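Local coordinates for protein post-proline cleaving enzyme (Rickettsia typhi, PDB 4HVT) that probably acts as a serine-type endopeptidase or oligopeptidase that cuts peptides after proline, at residues E184-Y189 against S212-S217; G152-F157 against D649-P654. One frame throughout, in Å; residues are numbered along the deposited sequence.

Interaction 1 (E184-Y189 against S212-S217); sequences EGKFTY and SLYPNS
Lys186 NZ has three partners across the contact: Ser212 O, the Tyr214 ring and a water. It gives a hydrogen bond to Ser212 O, 2.9 Å from NZ to O. The ammonium lies in the plane of that carbonyl, and the C=O...N angle is 152°. It also sits over one face of the Tyr214 ring as a cation-pi contact, with NZ 4.1 Å from the ring centroid. The third partner is a water that accepts from Lys186 NZ at 2.8 Å and also bonds to Tyr214 OH. The Lys186 chain bends at chi3 (-62°), which places CE over the same ring face in a CH-pi contact, offset toward the rim. Lys186 CE also comes 3.3 Å from Leu213 O. Nearer the backbone, Lys186 CB lies against Tyr214 CD1. Lys186 is buried, so the carbonyl, ring and water probably help to stabilise its charge.

A second water links the two backbones, accepting from Lys186 N and donating to Leu213 O. Pro215 CD packs 3.1 Å from Lys186 O, and Pro215 CG lies 3.7 Å from Thr188 OG1. That hydroxyl is hydrogen-bonded to Asn201 O. The side chains of Phe187 and Tyr214 lie side by side and point the same way. Tyr214 CE1 meets the edge of the Phe187 ring near its plane, 3.8 Å from Phe187 CD2.

Residues 185 to 188 form a type II beta turn, closed by Thr188 N bonding to Gly185 O. The turn begins in strand 185-186, which pairs antiparallel with strand 155-162. Residues 212-217 lead into strand 217-222 of the next four-stranded sheet, so the contact joins two successive sheets of the beta-propeller domain.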
loop_
_atom_site.group_PDB
_atom_site.type_symbol
_atom_site.label_atom_id
_atom_site.label_comp_id
_atom_site.label_asym_id
_atom_site.label_seq_id
_atom_site.Cartn_x
_atom_site.Cartn_y
_atom_site.Cartn_z
ATOM N N GLU A 184 -13.529 -16.217 -8.037
ATOM C CA GLU A 184 -12.633 -15.132 -7.638
ATOM C C GLU A 184 -13.344 -14.195 -6.709
ATOM O O GLU A 184 -14.567 -14.072 -6.771
ATOM C CB GLU A 184 -12.174 -14.365 -8.861
ATOM C CG GLU A 184 -11.348 -15.187 -9.843
ATOM C CD GLU A 184 -11.132 -14.454 -11.163
ATOM O OE1 GLU A 184 -10.535 -13.374 -11.162
ATOM O OE2 GLU A 184 -11.661 -14.901 -12.207
ATOM N N GLY A 185 -12.603 -13.528 -5.850
ATOM C CA GLY A 185 -13.193 -12.555 -4.943
ATOM C C GLY A 185 -12.162 -11.507 -4.581
ATOM O O GLY A 185 -10.985 -11.841 -4.483
ATOM N N LYS A 186 -12.610 -10.249 -4.402
ATOM C CA LYS A 186 -11.652 -9.180 -4.086
ATOM C C LYS A 186 -11.000 -9.421 -2.729
ATOM O O LYS A 186 -11.643 -9.439 -1.680
ATOM C CB LYS A 186 -12.275 -7.791 -4.117
ATOM C CG LYS A 186 -12.682 -7.336 -5.492
ATOM C CD LYS A 186 -12.931 -5.833 -5.536
ATOM C CE LYS A 186 -14.060 -5.410 -4.631
ATOM N NZ LYS A 186 -14.184 -3.920 -4.666
ATOM N N PHE A 187 -9.695 -9.586 -2.764
ATOM C CA PHE A 187 -8.864 -9.888 -1.591
ATOM C C PHE A 187 -9.400 -11.099 -0.797
ATOM O O PHE A 187 -9.347 -11.155 0.420
ATOM C CB PHE A 187 -8.649 -8.648 -0.736
ATOM C CG PHE A 187 -7.990 -7.523 -1.492
ATOM C CD1 PHE A 187 -6.692 -7.665 -1.975
ATOM C CD2 PHE A 187 -8.691 -6.392 -1.812
ATOM C CE1 PHE A 187 -6.070 -6.648 -2.684
ATOM C CE2 PHE A 187 -8.091 -5.390 -2.535
ATOM C CZ PHE A 187 -6.807 -5.523 -2.979
ATOM N N THR A 188 -9.819 -12.091 -1.549
ATOM C CA THR A 188 -10.047 -13.447 -0.991
ATOM C C THR A 188 -8.699 -14.014 -0.675
ATOM O O THR A 188 -7.869 -14.186 -1.575
ATOM C CB THR A 188 -10.757 -14.355 -1.981
ATOM O OG1 THR A 188 -12.127 -13.918 -2.132
ATOM C CG2 THR A 188 -10.752 -15.779 -1.430
ATOM N N TYR A 189 -8.459 -14.243 0.609
ATOM C CA TYR A 189 -7.260 -14.882 1.106
ATOM C C TYR A 189 -7.621 -16.006 2.078
ATOM O O TYR A 189 -8.552 -15.847 2.919
ATOM C CB TYR A 189 -6.391 -13.893 1.896
ATOM C CG TYR A 189 -5.689 -12.831 1.125
ATOM C CD1 TYR A 189 -4.568 -13.109 0.356
ATOM C CD2 TYR A 189 -6.089 -11.519 1.251
ATOM C CE1 TYR A 189 -3.893 -12.065 -0.324
ATOM C CE2 TYR A 189 -5.440 -10.493 0.589
ATOM C CZ TYR A 189 -4.354 -10.765 -0.183
ATOM O OH TYR A 189 -3.766 -9.697 -0.824
ATOM N N SER A 212 -19.504 -2.449 -1.172
ATOM C CA SER A 212 -18.160 -2.061 -1.586
ATOM C C SER A 212 -17.543 -3.159 -2.490
ATOM O O SER A 212 -16.387 -3.022 -2.972
ATOM C CB SER A 212 -17.261 -1.852 -0.331
ATOM O OG SER A 212 -17.755 -0.751 0.446
ATOM N N LEU A 213 -18.318 -4.230 -2.706
ATOM C CA LEU A 213 -18.071 -5.331 -3.643
ATOM C C LEU A 213 -17.045 -6.339 -3.122
ATOM O O LEU A 213 -16.650 -7.224 -3.865
ATOM C CB LEU A 213 -17.765 -4.867 -5.082
ATOM C CG LEU A 213 -18.725 -3.838 -5.680
ATOM C CD1 LEU A 213 -18.306 -3.444 -7.096
ATOM C CD2 LEU A 213 -20.149 -4.288 -5.631
ATOM N N TYR A 214 -16.712 -6.258 -1.843
ATOM C CA TYR A 214 -15.849 -7.263 -1.203
ATOM C C TYR A 214 -16.698 -8.458 -0.786
ATOM O O TYR A 214 -17.892 -8.326 -0.511
ATOM C CB TYR A 214 -15.126 -6.694 0.013
ATOM C CG TYR A 214 -14.164 -5.613 -0.321
ATOM C CD1 TYR A 214 -13.003 -5.916 -1.006
ATOM C CD2 TYR A 214 -14.419 -4.281 0.001
ATOM C CE1 TYR A 214 -12.112 -4.907 -1.367
ATOM C CE2 TYR A 214 -13.535 -3.265 -0.399
ATOM C CZ TYR A 214 -12.397 -3.592 -1.073
ATOM O OH TYR A 214 -11.462 -2.622 -1.421
ATOM N N PRO A 215 -16.077 -9.630 -0.678
ATOM C CA PRO A 215 -16.833 -10.785 -0.128
ATOM C C PRO A 215 -17.448 -10.487 1.237
ATOM O O PRO A 215 -16.762 -9.912 2.117
ATOM C CB PRO A 215 -15.768 -11.863 0.017
ATOM C CG PRO A 215 -14.704 -11.485 -1.006
ATOM C CD PRO A 215 -14.661 -9.962 -0.952
ATOM N N ASN A 216 -18.716 -10.874 1.407
ATOM C CA ASN A 216 -19.391 -10.675 2.663
ATOM C C ASN A 216 -19.430 -11.914 3.586
ATOM O O ASN A 216 -19.972 -11.831 4.692
ATOM C CB ASN A 216 -20.824 -10.168 2.456
ATOM C CG ASN A 216 -21.768 -11.259 1.953
ATOM O OD1 ASN A 216 -21.358 -12.301 1.444
ATOM N ND2 ASN A 216 -23.048 -11.023 2.096
ATOM N N SER A 217 -18.855 -13.017 3.158
ATOM C CA SER A 217 -19.002 -14.286 3.922
ATOM C C SER A 217 -17.706 -14.970 4.196
ATOM O O SER A 217 -16.763 -14.770 3.436
ATOM C CB SER A 217 -19.915 -15.236 3.161
ATOM O OG SER A 217 -21.180 -14.647 2.938
HETATM O O HOH W 1 -11.644 -2.865 -4.187
HETATM O O HOH W 2 -15.418 -9.733 -4.494
#

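Interaction 2 (G152-F157 against D649-P654)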
loop_
_atom_site.group_PDB
_atom_site.type_symbol
_atom_site.label_atom_id
_atom_site.label_comp_id
_atom_site.label_asym_id
_atom_site.label_seq_id
_atom_site.Cartn_x
_atom_site.Cartn_y
_atom_site.Cartn_z
ATOM N N GLY A 152 -3.727 -7.183 -12.611
ATOM C CA GLY A 152 -3.809 -6.345 -11.433
ATOM C C GLY A 152 -5.220 -6.258 -10.885
ATOM O O GLY A 152 -5.553 -5.273 -10.176
ATOM N N LYS A 153 -6.054 -7.270 -11.147
ATOM C CA LYS A 153 -7.348 -7.285 -10.487
ATOM C C LYS A 153 -7.198 -7.365 -8.953
ATOM O O LYS A 153 -6.210 -7.920 -8.443
ATOM C CB LYS A 153 -8.198 -8.464 -10.955
ATOM C CG LYS A 153 -8.664 -8.322 -12.396
ATOM C CD LYS A 153 -9.894 -9.140 -12.723
ATOM C CE LYS A 153 -9.562 -10.607 -12.744
ATOM N NZ LYS A 153 -10.875 -11.289 -12.854
ATOM N N ASP A 154 -8.162 -6.790 -8.238
ATOM C CA ASP A 154 -8.296 -6.990 -6.790
ATOM C C ASP A 154 -8.864 -8.406 -6.529
ATOM O O ASP A 154 -8.578 -9.053 -5.530
ATOM C CB ASP A 154 -9.224 -5.949 -6.136
ATOM C CG ASP A 154 -8.624 -4.541 -6.017
ATOM O OD1 ASP A 154 -7.446 -4.291 -6.382
ATOM O OD2 ASP A 154 -9.369 -3.646 -5.547
ATOM N N GLU A 155 -9.731 -8.856 -7.407
ATOM C CA GLU A 155 -10.231 -10.235 -7.360
ATOM C C GLU A 155 -9.073 -11.172 -7.446
ATOM O O GLU A 155 -8.206 -10.998 -8.296
ATOM C CB GLU A 155 -11.129 -10.501 -8.544
ATOM C CG GLU A 155 -12.489 -9.821 -8.440
ATOM C CD GLU A 155 -13.400 -10.156 -9.589
ATOM O OE1 GLU A 155 -12.994 -10.007 -10.734
ATOM O OE2 GLU A 155 -14.587 -10.556 -9.324
ATOM N N MET A 156 -9.095 -12.201 -6.608
ATOM C CA MET A 156 -8.002 -13.165 -6.555
ATOM C C MET A 156 -8.502 -14.565 -6.146
ATOM O O MET A 156 -9.675 -14.742 -5.769
ATOM C CB MET A 156 -6.909 -12.676 -5.636
ATOM C CG MET A 156 -7.337 -12.328 -4.228
ATOM S SD MET A 156 -5.921 -11.693 -3.227
ATOM C CE MET A 156 -5.363 -10.323 -4.089
ATOM N N PHE A 157 -7.609 -15.532 -6.289
ATOM C CA PHE A 157 -7.876 -16.946 -5.999
ATOM C C PHE A 157 -6.584 -17.508 -5.405
ATOM O O PHE A 157 -5.705 -16.742 -5.000
ATOM C CB PHE A 157 -8.325 -17.703 -7.259
ATOM C CG PHE A 157 -7.394 -17.600 -8.386
ATOM C CD1 PHE A 157 -7.347 -16.458 -9.169
ATOM C CD2 PHE A 157 -6.508 -18.643 -8.673
ATOM C CE1 PHE A 157 -6.462 -16.356 -10.211
ATOM C CE2 PHE A 157 -5.640 -18.546 -9.743
ATOM C CZ PHE A 157 -5.616 -17.399 -10.491
ATOM N N ASP A 649 -8.799 -1.752 -13.048
ATOM C CA ASP A 649 -8.757 -1.084 -11.746
ATOM C C ASP A 649 -10.129 -1.276 -11.112
ATOM O O ASP A 649 -11.074 -0.576 -11.426
ATOM C CB ASP A 649 -8.376 0.401 -11.887
ATOM C CG ASP A 649 -8.178 1.107 -10.522
ATOM O OD1 ASP A 649 -8.872 0.799 -9.498
ATOM O OD2 ASP A 649 -7.318 2.029 -10.509
ATOM N N GLN A 650 -10.204 -2.259 -10.238
ATOM C CA GLN A 650 -11.397 -2.529 -9.473
ATOM C C GLN A 650 -11.498 -1.748 -8.151
ATOM O O GLN A 650 -12.506 -1.903 -7.414
ATOM C CB GLN A 650 -11.456 -4.033 -9.166
ATOM C CG GLN A 650 -11.414 -4.844 -10.460
ATOM C CD GLN A 650 -11.503 -6.339 -10.209
ATOM O OE1 GLN A 650 -10.835 -6.842 -9.328
ATOM N NE2 GLN A 650 -12.380 -7.046 -10.982
ATOM N N ARG A 651 -10.479 -0.985 -7.801
ATOM C CA ARG A 651 -10.481 -0.215 -6.561
ATOM C C ARG A 651 -11.336 1.045 -6.817
ATOM O O ARG A 651 -12.404 1.187 -6.260
ATOM C CB ARG A 651 -9.050 0.144 -6.151
ATOM C CG ARG A 651 -8.864 0.627 -4.722
ATOM C CD ARG A 651 -9.005 -0.504 -3.678
ATOM N NE ARG A 651 -8.117 -1.555 -4.115
ATOM C CZ ARG A 651 -6.799 -1.520 -4.004
ATOM N NH1 ARG A 651 -6.199 -0.544 -3.298
ATOM N NH2 ARG A 651 -6.048 -2.425 -4.643
ATOM N N VAL A 652 -10.874 1.951 -7.682
ATOM C CA VAL A 652 -11.571 3.193 -7.914
ATOM C C VAL A 652 -12.405 3.192 -9.203
ATOM O O VAL A 652 -13.349 3.967 -9.285
ATOM C CB VAL A 652 -10.615 4.421 -7.937
ATOM C CG1 VAL A 652 -9.905 4.606 -6.612
ATOM C CG2 VAL A 652 -9.572 4.265 -9.013
ATOM N N HIS A 653 -12.050 2.356 -10.185
ATOM C CA HIS A 653 -12.687 2.273 -11.501
ATOM C C HIS A 653 -12.023 3.281 -12.465
ATOM O O HIS A 653 -11.723 4.385 -12.090
ATOM C CB HIS A 653 -14.192 2.496 -11.419
ATOM C CG HIS A 653 -14.953 2.092 -12.656
ATOM N ND1 HIS A 653 -14.946 2.808 -13.830
ATOM C CD2 HIS A 653 -15.820 1.073 -12.858
ATOM C CE1 HIS A 653 -15.715 2.218 -14.723
ATOM N NE2 HIS A 653 -16.287 1.174 -14.139
ATOM N N PRO A 654 -11.800 2.884 -13.703
ATOM C CA PRO A 654 -11.217 3.891 -14.641
ATOM C C PRO A 654 -12.052 5.112 -15.016
ATOM O O PRO A 654 -11.515 6.027 -15.637
ATOM C CB PRO A 654 -10.972 3.082 -15.915
ATOM C CG PRO A 654 -11.913 1.919 -15.866
ATOM C CD PRO A 654 -12.029 1.596 -14.382
HETATM O O HOH W 3 -7.474 -3.408 -9.096
HETATM O O HOH W 1 -11.644 -2.865 -4.187
#
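The loop that carries Asp649, the probable acid of a Ser-His-Asp triad with Ser566 and His682, meets the propeller through its next two residues, Gln650 and Arg651. Arg651 grips Asp154 side-on in a salt bridge. Arg651 NE lies 2.8 Å from Asp154 OD2, and Arg651 NH2 lies 2.9 Å from Asp154 OD1. Both bonds are nearly straight, and both oxygens lie close to the guanidinium plane. The carboxylate is turned 31° from that plane. Bends at chi2 (73°) and chi3 (52°) place CD and then NE, which meets Asp154 OD2.

Gln650 extends its amide to the start of strand 155-162. Its OE1 accepts from Glu155 N at 3.0 Å, nearly along the C=O axis, and more weakly from Asp154 N. Its NE2 donates to Glu155 OE1 at 3.0 Å, well above the carboxylate plane. Lys153 NZ reaches Glu155 OE1 from the other face at 3.3 Å, while also pairing with Glu184. The amide is thus held at both its oxygen and its nitrogen. One water accepts from Gln650 N and lies near Asp154 OD1 and Gly152 O, among more acceptors than it has protons for. Another donates to Asp154 OD2 and, weakly, to Gln650 O.

Within its own loop, Asp649 OD1 accepts from Val652 N at 2.9 Å, an Asx motif, while OD2 is hydrogen-bonded to His682 ND1. This arrangement fits the catalytic acid loop of an alpha/beta-hydrolase, joined here to the beta-propeller as in prolyl oligopeptidases.

In the fold
The centres of interactions 1 and 2 are about 11 Å apart, on the same side of the chain's centre. Their strands 155-162 and 185-186 are neighbours in one antiparallel propeller sheet, where Gly185 O probably accepts from Met156 N. The Lys153-Glu184 salt bridge is a further tie between the two, and one water bonds to both Lys186 and Asp154. Along the chain, residues 152-157 come first, then both halves of interaction 1, and 649-654 much later. Interaction 1 therefore stays within the propeller, whereas interaction 2 spans the boundary with the hydrolase domain. The two contacts touch each other, and interaction 2 includes the loop of the probable catalytic aspartate.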